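Long-range contacts in L-ribulose 3-epimerase (Methylomonas sp. DH-1, PDB 7CJ5), which catalyses the manganese-dependent epimerization of ketoses at C3, with highest activity toward L-ribulose and further activity on D-ribulose, D-allulose and D-fructose: residues L70-A75 and E91-A96; D150-N155 and H183-H188; I212-R217 and V225-F230; T76-T81 and A129-A134. All blocks are in the same frame, centred on the assembly; numbering follows the deposited sequence.

Contact 1: L70-A75 and E91-A96; sequences LGLSAA and ELLRKA. With FUD (D-fructose), chain D.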
# COMPACT_ATOMS: atom_id res chain seq x y z
N LEU A 70 14.86 8.32 8.95
CA LEU A 70 14.90 9.00 7.64
C LEU A 70 14.57 7.96 6.58
O LEU A 70 14.60 6.75 6.89
CB LEU A 70 16.28 9.61 7.43
CG LEU A 70 17.45 8.63 7.43
CD1 LEU A 70 17.67 8.04 6.05
CD2 LEU A 70 18.71 9.30 7.93
N GLY A 71 14.23 8.45 5.39
CA GLY A 71 14.25 7.69 4.14
C GLY A 71 15.25 8.30 3.19
O GLY A 71 15.33 9.55 3.13
N LEU A 72 16.03 7.47 2.51
CA LEU A 72 16.97 7.95 1.48
C LEU A 72 16.15 8.38 0.27
O LEU A 72 14.91 8.17 0.25
CB LEU A 72 17.98 6.84 1.15
CG LEU A 72 18.81 6.35 2.34
CD1 LEU A 72 19.64 5.15 1.94
CD2 LEU A 72 19.70 7.46 2.87
N SER A 73 16.82 9.00 -0.70
CA SER A 73 16.20 9.42 -1.98
C SER A 73 16.98 8.79 -3.13
O SER A 73 17.99 8.12 -2.86
CB SER A 73 16.13 10.93 -2.09
OG SER A 73 17.41 11.48 -2.35
N ALA A 74 16.54 9.01 -4.36
CA ALA A 74 17.23 8.51 -5.57
C ALA A 74 18.70 8.96 -5.55
O ALA A 74 19.56 8.20 -6.06
CB ALA A 74 16.50 8.99 -6.79
N ALA A 75 18.99 10.14 -4.99
CA ALA A 75 20.35 10.76 -5.01
C ALA A 75 21.26 10.13 -3.95
O ALA A 75 22.48 10.35 -4.03
CB ALA A 75 20.25 12.25 -4.82
N GLU A 91 27.41 8.78 3.17
CA GLU A 91 27.74 10.12 3.71
C GLU A 91 26.53 10.68 4.47
O GLU A 91 26.72 11.18 5.59
CB GLU A 91 28.18 11.06 2.58
CG GLU A 91 28.44 12.48 3.06
CD GLU A 91 28.55 13.53 1.97
OE1 GLU A 91 27.80 13.44 0.98
OE2 GLU A 91 29.38 14.43 2.12
N LEU A 92 25.32 10.59 3.89
CA LEU A 92 24.08 11.08 4.53
C LEU A 92 23.83 10.30 5.83
O LEU A 92 23.47 10.93 6.85
CB LEU A 92 22.89 10.92 3.58
CG LEU A 92 21.61 11.62 4.04
CD1 LEU A 92 20.74 12.01 2.86
CD2 LEU A 92 20.85 10.73 5.02
N LEU A 93 24.00 8.98 5.80
CA LEU A 93 23.76 8.10 6.97
C LEU A 93 24.77 8.42 8.09
O LEU A 93 24.35 8.48 9.27
CB LEU A 93 23.84 6.64 6.50
CG LEU A 93 22.67 6.19 5.62
CD1 LEU A 93 22.95 4.85 4.98
CD2 LEU A 93 21.38 6.14 6.42
N ARG A 94 26.04 8.65 7.76
CA ARG A 94 27.05 9.06 8.78
C ARG A 94 26.64 10.40 9.39
O ARG A 94 26.68 10.53 10.62
CB ARG A 94 28.45 9.15 8.16
CG ARG A 94 29.04 7.81 7.75
CD ARG A 94 30.52 7.88 7.46
NE ARG A 94 30.85 8.76 6.34
CZ ARG A 94 30.93 8.37 5.07
NH1 ARG A 94 30.70 7.10 4.74
NH2 ARG A 94 31.23 9.24 4.12
N LYS A 95 26.23 11.36 8.57
CA LYS A 95 25.81 12.70 9.05
C LYS A 95 24.59 12.55 9.98
O LYS A 95 24.60 13.16 11.04
CB LYS A 95 25.50 13.63 7.88
CG LYS A 95 25.17 15.06 8.28
CD LYS A 95 26.29 15.74 9.02
CE LYS A 95 26.01 17.21 9.24
NZ LYS A 95 26.85 17.76 10.33
N ALA A 96 23.60 11.75 9.61
CA ALA A 96 22.40 11.51 10.46
C ALA A 96 22.86 10.90 11.79
O ALA A 96 22.36 11.34 12.86
CB ALA A 96 21.43 10.61 9.74
C1 FUD D . 6.76 5.93 5.65
C2 FUD D . 6.95 5.58 7.10
C3 FUD D . 7.81 6.48 7.94
C4 FUD D . 9.05 6.71 7.09
C5 FUD D . 10.03 7.80 7.52
C6 FUD D . 9.63 8.63 8.72
O1 FUD D . 5.61 5.27 5.11
O2 FUD D . 6.40 4.59 7.57
O3 FUD D . 8.14 5.86 9.19
O4 FUD D . 9.68 5.44 7.05
O5 FUD D . 11.32 7.23 7.70
O6 FUD D . 10.66 9.63 8.93
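Leu70 and Leu72 meet Leu92, Leu93 and Ala96 in a purely apolar contact between a strand and the helix that follows it, within the beta-alpha-beta unit of strand 65-72, helix 83-102 and strand 107-112 of the TIM barrel. The axes of strand 70-72 and helix 91-96 run nearly antiparallel, 167° between their N-to-C directions, with a closest approach of 10.4 Å, as expected where the chain turns back along the outside of the barrel. Leu70 reaches the helix with both methyls. A chi1 of 60° tucks its CG in between the two backbone branches, and from there CD1 faces CD2 of Leu93 at 4.2 Å, crossing that side chain at about a right angle. Leu92 is met differently: Leu70 and Leu92 lie alongside each other with their ends reversed, CD2 beside CD2 at 3.9 Å. Leu72 repeats both orientations two residues on, its side chain reversed against that of Leu92 and crosswise to Leu93. Its single touching methyl, CD2, sits equally far from CD2 of Leu92 and CD2 of Leu93, 4.1 Å in each case. Ile112 of the next strand also packs on Leu70 and Leu93, and Met135 and Leu138 of helix 125-143 adjoin Leu93. On the inner side, the carbonyl O of Leu70 lies 3.4 Å from O5 of D-fructose. The tightest approach across the segments is Leu70 CD2 to Ala96 CB, 3.5 Å.

Contact 2: D150-N155 and H183-H188; sequences DLEVVN and HLDTYH. With MN (manganese (II) ion), chain C; FUD (D-fructose), chain D.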
# COMPACT_ATOMS: atom_id res chain seq x y z
N ASP A 150 17.76 0.33 13.20
CA ASP A 150 16.53 -0.49 13.10
C ASP A 150 15.99 -0.29 11.68
O ASP A 150 15.62 0.86 11.35
CB ASP A 150 15.53 -0.11 14.20
CG ASP A 150 16.22 0.18 15.52
OD1 ASP A 150 16.51 -0.79 16.25
OD2 ASP A 150 16.49 1.36 15.80
N LEU A 151 15.98 -1.35 10.88
CA LEU A 151 15.63 -1.31 9.44
C LEU A 151 14.11 -1.46 9.31
O LEU A 151 13.58 -2.54 9.67
CB LEU A 151 16.35 -2.43 8.71
CG LEU A 151 17.86 -2.51 8.94
CD1 LEU A 151 18.44 -3.66 8.15
CD2 LEU A 151 18.54 -1.22 8.55
N GLU A 152 13.45 -0.41 8.85
CA GLU A 152 11.97 -0.34 8.81
C GLU A 152 11.46 -1.07 7.57
O GLU A 152 11.64 -0.57 6.46
CB GLU A 152 11.46 1.09 8.79
CG GLU A 152 9.98 1.15 9.06
CD GLU A 152 9.36 2.54 8.99
OE1 GLU A 152 10.10 3.50 8.75
OE2 GLU A 152 8.13 2.64 9.21
N VAL A 153 10.80 -2.21 7.79
CA VAL A 153 10.08 -2.95 6.72
C VAL A 153 8.91 -2.06 6.28
O VAL A 153 8.13 -1.65 7.15
CB VAL A 153 9.65 -4.34 7.21
CG1 VAL A 153 8.76 -5.04 6.21
CG2 VAL A 153 10.88 -5.19 7.53
N VAL A 154 8.81 -1.75 4.99
CA VAL A 154 7.69 -0.93 4.46
C VAL A 154 7.04 -1.66 3.29
O VAL A 154 7.61 -2.66 2.80
CB VAL A 154 8.10 0.52 4.14
CG1 VAL A 154 8.59 1.24 5.40
CG2 VAL A 154 9.14 0.63 3.03
N ASN A 155 5.85 -1.21 2.90
CA ASN A 155 5.00 -1.91 1.92
C ASN A 155 5.64 -1.78 0.53
O ASN A 155 6.57 -0.96 0.36
CB ASN A 155 3.56 -1.40 1.99
CG ASN A 155 3.37 -0.01 1.42
OD1 ASN A 155 3.56 0.20 0.22
ND2 ASN A 155 2.96 0.94 2.25
N HIS A 183 12.70 -3.20 12.39
CA HIS A 183 11.73 -2.12 12.70
C HIS A 183 10.43 -2.46 11.96
O HIS A 183 10.47 -2.63 10.73
CB HIS A 183 12.40 -0.78 12.38
CG HIS A 183 11.52 0.42 12.46
ND1 HIS A 183 11.96 1.66 12.05
CD2 HIS A 183 10.25 0.57 12.86
CE1 HIS A 183 10.99 2.54 12.21
NE2 HIS A 183 9.92 1.88 12.71
N LEU A 184 9.35 -2.66 12.71
CA LEU A 184 8.01 -2.99 12.18
C LEU A 184 7.09 -1.78 12.32
O LEU A 184 7.22 -1.03 13.30
CB LEU A 184 7.43 -4.20 12.91
CG LEU A 184 8.02 -5.56 12.53
CD1 LEU A 184 7.42 -6.66 13.39
CD2 LEU A 184 7.81 -5.86 11.05
N ASP A 185 6.17 -1.64 11.37
CA ASP A 185 5.22 -0.50 11.27
C ASP A 185 3.84 -1.08 10.95
O ASP A 185 3.71 -1.72 9.89
CB ASP A 185 5.69 0.46 10.18
CG ASP A 185 4.78 1.67 10.00
OD1 ASP A 185 3.56 1.49 10.10
OD2 ASP A 185 5.31 2.77 9.75
N THR A 186 2.85 -0.86 11.81
CA THR A 186 1.52 -1.51 11.73
C THR A 186 0.83 -1.14 10.42
O THR A 186 0.08 -1.98 9.91
CB THR A 186 0.66 -1.20 12.97
OG1 THR A 186 0.51 0.21 13.11
CG2 THR A 186 1.25 -1.78 14.24
N TYR A 187 1.06 0.07 9.88
CA TYR A 187 0.45 0.53 8.60
C TYR A 187 0.95 -0.36 7.46
O TYR A 187 0.15 -0.84 6.63
CB TYR A 187 0.78 2.00 8.35
CG TYR A 187 0.56 2.46 6.93
CD1 TYR A 187 -0.72 2.74 6.45
CD2 TYR A 187 1.62 2.60 6.06
CE1 TYR A 187 -0.92 3.17 5.14
CE2 TYR A 187 1.44 3.01 4.74
CZ TYR A 187 0.16 3.30 4.29
OH TYR A 187 -0.02 3.71 3.00
N HIS A 188 2.25 -0.59 7.41
CA HIS A 188 2.90 -1.44 6.38
C HIS A 188 2.50 -2.90 6.59
O HIS A 188 2.18 -3.59 5.61
CB HIS A 188 4.42 -1.19 6.40
CG HIS A 188 4.77 0.21 6.03
ND1 HIS A 188 4.39 0.77 4.81
CD2 HIS A 188 5.43 1.18 6.70
CE1 HIS A 188 4.83 2.01 4.75
NE2 HIS A 188 5.45 2.30 5.90
MN MN C . 6.84 4.10 9.70
C1 FUD D . 6.76 5.93 5.65
C2 FUD D . 6.95 5.58 7.10
C3 FUD D . 7.81 6.48 7.94
C4 FUD D . 9.05 6.71 7.09
C5 FUD D . 10.03 7.80 7.52
C6 FUD D . 9.63 8.63 8.72
O1 FUD D . 5.61 5.27 5.11
O2 FUD D . 6.40 4.59 7.57
O3 FUD D . 8.14 5.86 9.19
O4 FUD D . 9.68 5.44 7.05
O5 FUD D . 11.32 7.23 7.70
O6 FUD D . 10.66 9.63 8.93
O HOH W 1 6.56 -3.09 8.94
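Glu152 and Asp185 meet at a manganese ion, at the C-terminal ends of adjacent parallel barrel strands. Their OE2 and OD2 atoms, 2.9 Å apart, are acceptors brought together by the shared metal; the carboxylates are nearly coplanar (8°). D-fructose O2 and O3, His211 and Glu246 are also at the ion. Glu152 OE1 accepts from D-fructose O4 at 2.6 Å. Asp185 OD1 caps the following helix, accepting from Tyr187 N. Between the strands, His183 N donates to Leu151 O, and Val153 N to His183 O at 3.0 Å. A water accepts from Asp185 N and is hydrogen-bonded to Val153 O at 2.8 Å. The His183 ring carries Glu152 CG over one face, 3.5 Å from its centroid, while its ND1 is hydrogen-bonded to Gly110 N. His188 lies with Val154 CB over the centre of one face and Tyr187 CD2 over the other, offset toward the rim. Its NE2 donates to D-fructose O2 (3.0 Å, 150°) and O1, and ND1 receives a weak bond from Asn155 ND2 at 2.9 Å. That amide also bonds Tyr157 OH of the second subunit. That NE2 donates to O2, itself a metal ligand, is consistent with polarisation of the ketose carbonyl during epimerization.

Contact 3: I212-R217 and V225-F230; sequences IGESHR and VDFASF. With FUD (D-fructose), chain D.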
# COMPACT_ATOMS: atom_id res chain seq x y z
N ILE A 212 3.59 2.88 15.06
CA ILE A 212 2.12 2.73 15.17
C ILE A 212 1.47 3.69 14.17
O ILE A 212 1.63 4.93 14.32
CB ILE A 212 1.64 2.99 16.60
CG1 ILE A 212 2.41 2.12 17.60
CG2 ILE A 212 0.14 2.80 16.70
CD1 ILE A 212 2.31 0.63 17.32
N GLY A 213 0.79 3.11 13.19
CA GLY A 213 -0.06 3.83 12.23
C GLY A 213 -1.32 3.04 11.92
O GLY A 213 -1.24 1.80 11.82
N GLU A 214 -2.46 3.73 11.77
CA GLU A 214 -3.74 3.11 11.35
C GLU A 214 -3.62 2.74 9.85
O GLU A 214 -2.71 3.24 9.16
CB GLU A 214 -4.89 4.06 11.67
CG GLU A 214 -6.26 3.47 11.42
CD GLU A 214 -6.52 2.13 12.08
OE1 GLU A 214 -7.10 2.10 13.19
OE2 GLU A 214 -6.15 1.10 11.49
N SER A 215 -4.51 1.86 9.38
CA SER A 215 -4.53 1.34 7.98
C SER A 215 -4.47 2.50 6.98
O SER A 215 -3.78 2.37 5.95
CB SER A 215 -5.74 0.47 7.76
OG SER A 215 -6.92 1.12 8.19
N HIS A 216 -5.18 3.59 7.26
CA HIS A 216 -5.25 4.79 6.38
C HIS A 216 -4.37 5.92 6.94
O HIS A 216 -4.38 7.02 6.35
CB HIS A 216 -6.73 5.18 6.20
CG HIS A 216 -7.48 5.35 7.47
ND1 HIS A 216 -6.93 5.96 8.58
CD2 HIS A 216 -8.75 5.03 7.82
CE1 HIS A 216 -7.82 5.99 9.55
NE2 HIS A 216 -8.95 5.43 9.11
N ARG A 217 -3.64 5.65 8.02
CA ARG A 217 -2.68 6.58 8.72
C ARG A 217 -3.42 7.72 9.42
O ARG A 217 -2.77 8.75 9.74
CB ARG A 217 -1.65 7.17 7.75
CG ARG A 217 -1.13 6.20 6.71
CD ARG A 217 0.21 6.61 6.15
NE ARG A 217 1.30 6.07 6.96
CZ ARG A 217 2.53 5.87 6.52
NH1 ARG A 217 2.86 6.17 5.28
NH2 ARG A 217 3.44 5.34 7.33
N VAL A 225 -6.48 -1.87 11.13
CA VAL A 225 -5.31 -2.51 11.80
C VAL A 225 -5.80 -3.28 13.03
O VAL A 225 -6.47 -2.67 13.91
CB VAL A 225 -4.22 -1.49 12.20
CG1 VAL A 225 -3.22 -2.14 13.14
CG2 VAL A 225 -3.52 -0.93 10.97
N ASP A 226 -5.45 -4.56 13.11
CA ASP A 226 -5.72 -5.39 14.31
C ASP A 226 -4.67 -5.06 15.38
O ASP A 226 -3.70 -5.82 15.53
CB ASP A 226 -5.82 -6.87 13.94
CG ASP A 226 -6.37 -7.68 15.08
OD1 ASP A 226 -6.43 -7.13 16.20
OD2 ASP A 226 -6.75 -8.85 14.85
N PHE A 227 -4.85 -3.96 16.11
CA PHE A 227 -3.90 -3.48 17.15
C PHE A 227 -3.89 -4.48 18.32
O PHE A 227 -2.81 -4.71 18.90
CB PHE A 227 -4.25 -2.06 17.59
CG PHE A 227 -3.84 -1.00 16.59
CD1 PHE A 227 -2.51 -0.76 16.31
CD2 PHE A 227 -4.80 -0.25 15.93
CE1 PHE A 227 -2.14 0.20 15.39
CE2 PHE A 227 -4.43 0.72 15.02
CZ PHE A 227 -3.10 0.94 14.74
N ALA A 228 -5.06 -5.04 18.64
CA ALA A 228 -5.22 -6.03 19.73
C ALA A 228 -4.26 -7.19 19.48
O ALA A 228 -3.55 -7.60 20.42
CB ALA A 228 -6.66 -6.48 19.81
N SER A 229 -4.20 -7.70 18.25
CA SER A 229 -3.31 -8.83 17.87
C SER A 229 -1.85 -8.38 17.96
O SER A 229 -1.02 -9.09 18.57
CB SER A 229 -3.63 -9.34 16.50
OG SER A 229 -2.76 -10.40 16.15
N PHE A 230 -1.53 -7.25 17.34
CA PHE A 230 -0.15 -6.69 17.30
C PHE A 230 0.39 -6.53 18.73
O PHE A 230 1.50 -7.01 19.02
CB PHE A 230 -0.12 -5.37 16.55
CG PHE A 230 1.26 -4.79 16.46
CD1 PHE A 230 2.24 -5.40 15.68
CD2 PHE A 230 1.61 -3.67 17.20
CE1 PHE A 230 3.52 -4.87 15.61
CE2 PHE A 230 2.90 -3.17 17.16
CZ PHE A 230 3.85 -3.77 16.36
C1 FUD D . 6.76 5.93 5.65
C2 FUD D . 6.95 5.58 7.10
C3 FUD D . 7.81 6.48 7.94
C4 FUD D . 9.05 6.71 7.09
C5 FUD D . 10.03 7.80 7.52
C6 FUD D . 9.63 8.63 8.72
O1 FUD D . 5.61 5.27 5.11
O2 FUD D . 6.40 4.59 7.57
O3 FUD D . 8.14 5.86 9.19
O4 FUD D . 9.68 5.44 7.05
O5 FUD D . 11.32 7.23 7.70
O6 FUD D . 10.66 9.63 8.93
O HOH W 2 -7.94 -0.37 14.08
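Glu214 takes hold of Val225 through one carboxylate oxygen: OE2 accepts from Val225 N at 3.0 Å on its syn lone pair, with an N-H...O angle of 160°. The anti lone pair of the same oxygen takes Ser215 N at 2.8 Å, so two backbone donors grip one atom. The side chain gets there with CG opposite the backbone N (chi1 -174°), followed by a bend at chi2. OE1 lies at the edge of the Phe227 ring, near its plane and 3.5 Å from CE2, with carboxylate and ring turned 66° apart. A water bridges OE1 to Val225 O, and Gly221 N is a further donor to OE1. Hydrophobic contacts complete the shell. Ile212 divides its branches, CG2 meeting CE1 of Phe227 at 3.7 Å and CD1 meeting CE2 of Phe230 at 3.8 Å, while Val225 CG1 sits over the centre of one face of the Phe227 ring. Further out, Asp226 N-caps helix 227-236 through OD1 and Ser229 N. A type I turn, Glu214 to Arg217, leads to Arg217, whose side chain reaches the sugar. There Arg217 NH1 donates to D-fructose O1 at 2.9 Å, and NH2 to O1 and O2, with O1 in the guanidinium plane; Tyr187 forms a cation-pi contact with this arginine. The doubly held carboxylate of Glu214 is consistent with holding the start of the turn from which Arg217 reaches the O1 end of the substrate.

Contact 4: T76-T81 and A129-A134; sequences TDVTST and ANSVAA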
# COMPACT_ATOMS: atom_id res chain seq x y z
N THR A 76 20.71 9.37 -3.00
CA THR A 76 21.45 8.81 -1.83
C THR A 76 21.13 7.33 -1.64
O THR A 76 21.40 6.81 -0.54
CB THR A 76 21.15 9.63 -0.57
OG1 THR A 76 19.73 9.70 -0.40
CG2 THR A 76 21.70 11.04 -0.65
N ASP A 77 20.60 6.68 -2.67
CA ASP A 77 20.06 5.30 -2.61
C ASP A 77 21.21 4.28 -2.48
O ASP A 77 21.89 4.03 -3.46
CB ASP A 77 19.18 5.03 -3.82
CG ASP A 77 18.41 3.72 -3.76
OD1 ASP A 77 18.70 2.91 -2.85
OD2 ASP A 77 17.53 3.52 -4.62
N VAL A 78 21.37 3.66 -1.30
CA VAL A 78 22.46 2.68 -1.02
C VAL A 78 22.18 1.35 -1.76
O VAL A 78 23.08 0.49 -1.73
CB VAL A 78 22.69 2.48 0.49
CG1 VAL A 78 23.26 3.73 1.14
CG2 VAL A 78 21.45 2.01 1.23
N THR A 79 21.03 1.18 -2.41
CA THR A 79 20.77 0.02 -3.30
C THR A 79 21.38 0.27 -4.69
O THR A 79 21.47 -0.69 -5.46
CB THR A 79 19.28 -0.33 -3.47
OG1 THR A 79 18.64 0.73 -4.17
CG2 THR A 79 18.57 -0.58 -2.16
N SER A 80 21.77 1.52 -5.00
CA SER A 80 22.08 1.97 -6.38
C SER A 80 23.17 1.10 -7.00
O SER A 80 24.13 0.76 -6.29
CB SER A 80 22.47 3.43 -6.41
OG SER A 80 22.78 3.84 -7.74
N THR A 81 23.04 0.79 -8.29
CA THR A 81 24.11 0.18 -9.12
C THR A 81 25.17 1.23 -9.49
O THR A 81 26.16 0.87 -10.12
CB THR A 81 23.47 -0.49 -10.34
OG1 THR A 81 22.71 0.50 -11.03
CG2 THR A 81 22.58 -1.65 -9.95
N ALA A 129 22.59 -6.74 -2.31
CA ALA A 129 24.00 -6.84 -1.85
C ALA A 129 24.54 -5.45 -1.49
O ALA A 129 25.20 -5.32 -0.45
CB ALA A 129 24.83 -7.52 -2.90
N ASN A 130 24.25 -4.43 -2.31
CA ASN A 130 24.74 -3.05 -2.04
C ASN A 130 24.08 -2.53 -0.75
O ASN A 130 24.77 -1.89 0.06
CB ASN A 130 24.47 -2.11 -3.21
CG ASN A 130 25.29 -2.43 -4.44
OD1 ASN A 130 26.27 -3.17 -4.37
ND2 ASN A 130 24.88 -1.87 -5.57
N SER A 131 22.79 -2.79 -0.56
CA SER A 131 22.03 -2.35 0.63
C SER A 131 22.60 -3.00 1.90
O SER A 131 22.90 -2.27 2.86
CB SER A 131 20.57 -2.66 0.47
OG SER A 131 19.85 -2.13 1.56
N VAL A 132 22.75 -4.33 1.92
CA VAL A 132 23.32 -5.09 3.07
C VAL A 132 24.71 -4.52 3.43
O VAL A 132 24.97 -4.28 4.62
CB VAL A 132 23.41 -6.60 2.77
CG1 VAL A 132 24.29 -7.32 3.78
CG2 VAL A 132 22.02 -7.22 2.74
N ALA A 133 25.57 -4.32 2.44
CA ALA A 133 26.96 -3.86 2.69
C ALA A 133 26.90 -2.43 3.27
O ALA A 133 27.64 -2.15 4.22
CB ALA A 133 27.77 -3.94 1.44
N ALA A 134 26.00 -1.59 2.75
CA ALA A 134 25.82 -0.21 3.27
C ALA A 134 25.37 -0.29 4.73
O ALA A 134 25.82 0.53 5.54
CB ALA A 134 24.82 0.56 2.43
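The carboxamide of Asn130 meets the 76-81 turn through its nitrogen: ND2 gives a weak hydrogen bond to Ser80 O, 2.8 Å long but bent to 123° at the hydrogen. The same nitrogen is 3.6 Å from Thr79 O, which is itself bonded to Asn127 ND2 one helical turn earlier. The other flat group is the carboxylate of Asp77. Its OD1 accepts from both Thr79 OG1 and Thr79 N, which approach from one face, 41° and 45° out of the plane respectively. OD2 bonds Tyr119 OH. With the backbone bond from Ser80 N to Asp77 O, this makes an Asx turn superposed on a type I beta turn, a compact turn that faces the helix. Next to the amide, Asn130 CB lies 3.3 Å from Val78 O. Apolar contacts follow along the helix: Val78 CB presses on Ala134 CB at 3.5 Å, tighter than usual for two carbons, with both valine methyls beside the same CB. Thr79 CG2, opposite its own carbonyl carbon, touches Ser131 CB at 3.9 Å. The hydroxyl of Ser131 turns instead to Tyr113 O. The arrangement is structural packing in the TIM barrel: the loop after strand 65-72, leading into helix 83-102, is set against the next helix round the barrel, 125-143, through an Asx-stabilised beta turn.

The four contacts lie around one TIM barrel, and D-fructose joins three of them. Contacts 2 and 3 both meet the sugar at O1 and O2, through His188 and Arg217, whereas contact 1 comes near O5 with the Leu70 carbonyl. Contacts 2 and 3, with centres 12 Å apart, touch directly: Thr186 OG1 and Gly213 O probably share a hydrogen bond at 2.7 Å, and both contacts reach the second subunit. Contact 4 is remote from the sugar, the Val78 side chain being about 13 Å away, yet packs against contact 1 through Leu72 CD1 and Val78 CG2 at 3.7 Å. Contacts 3 and 4 are farthest apart, 30 Å between centres.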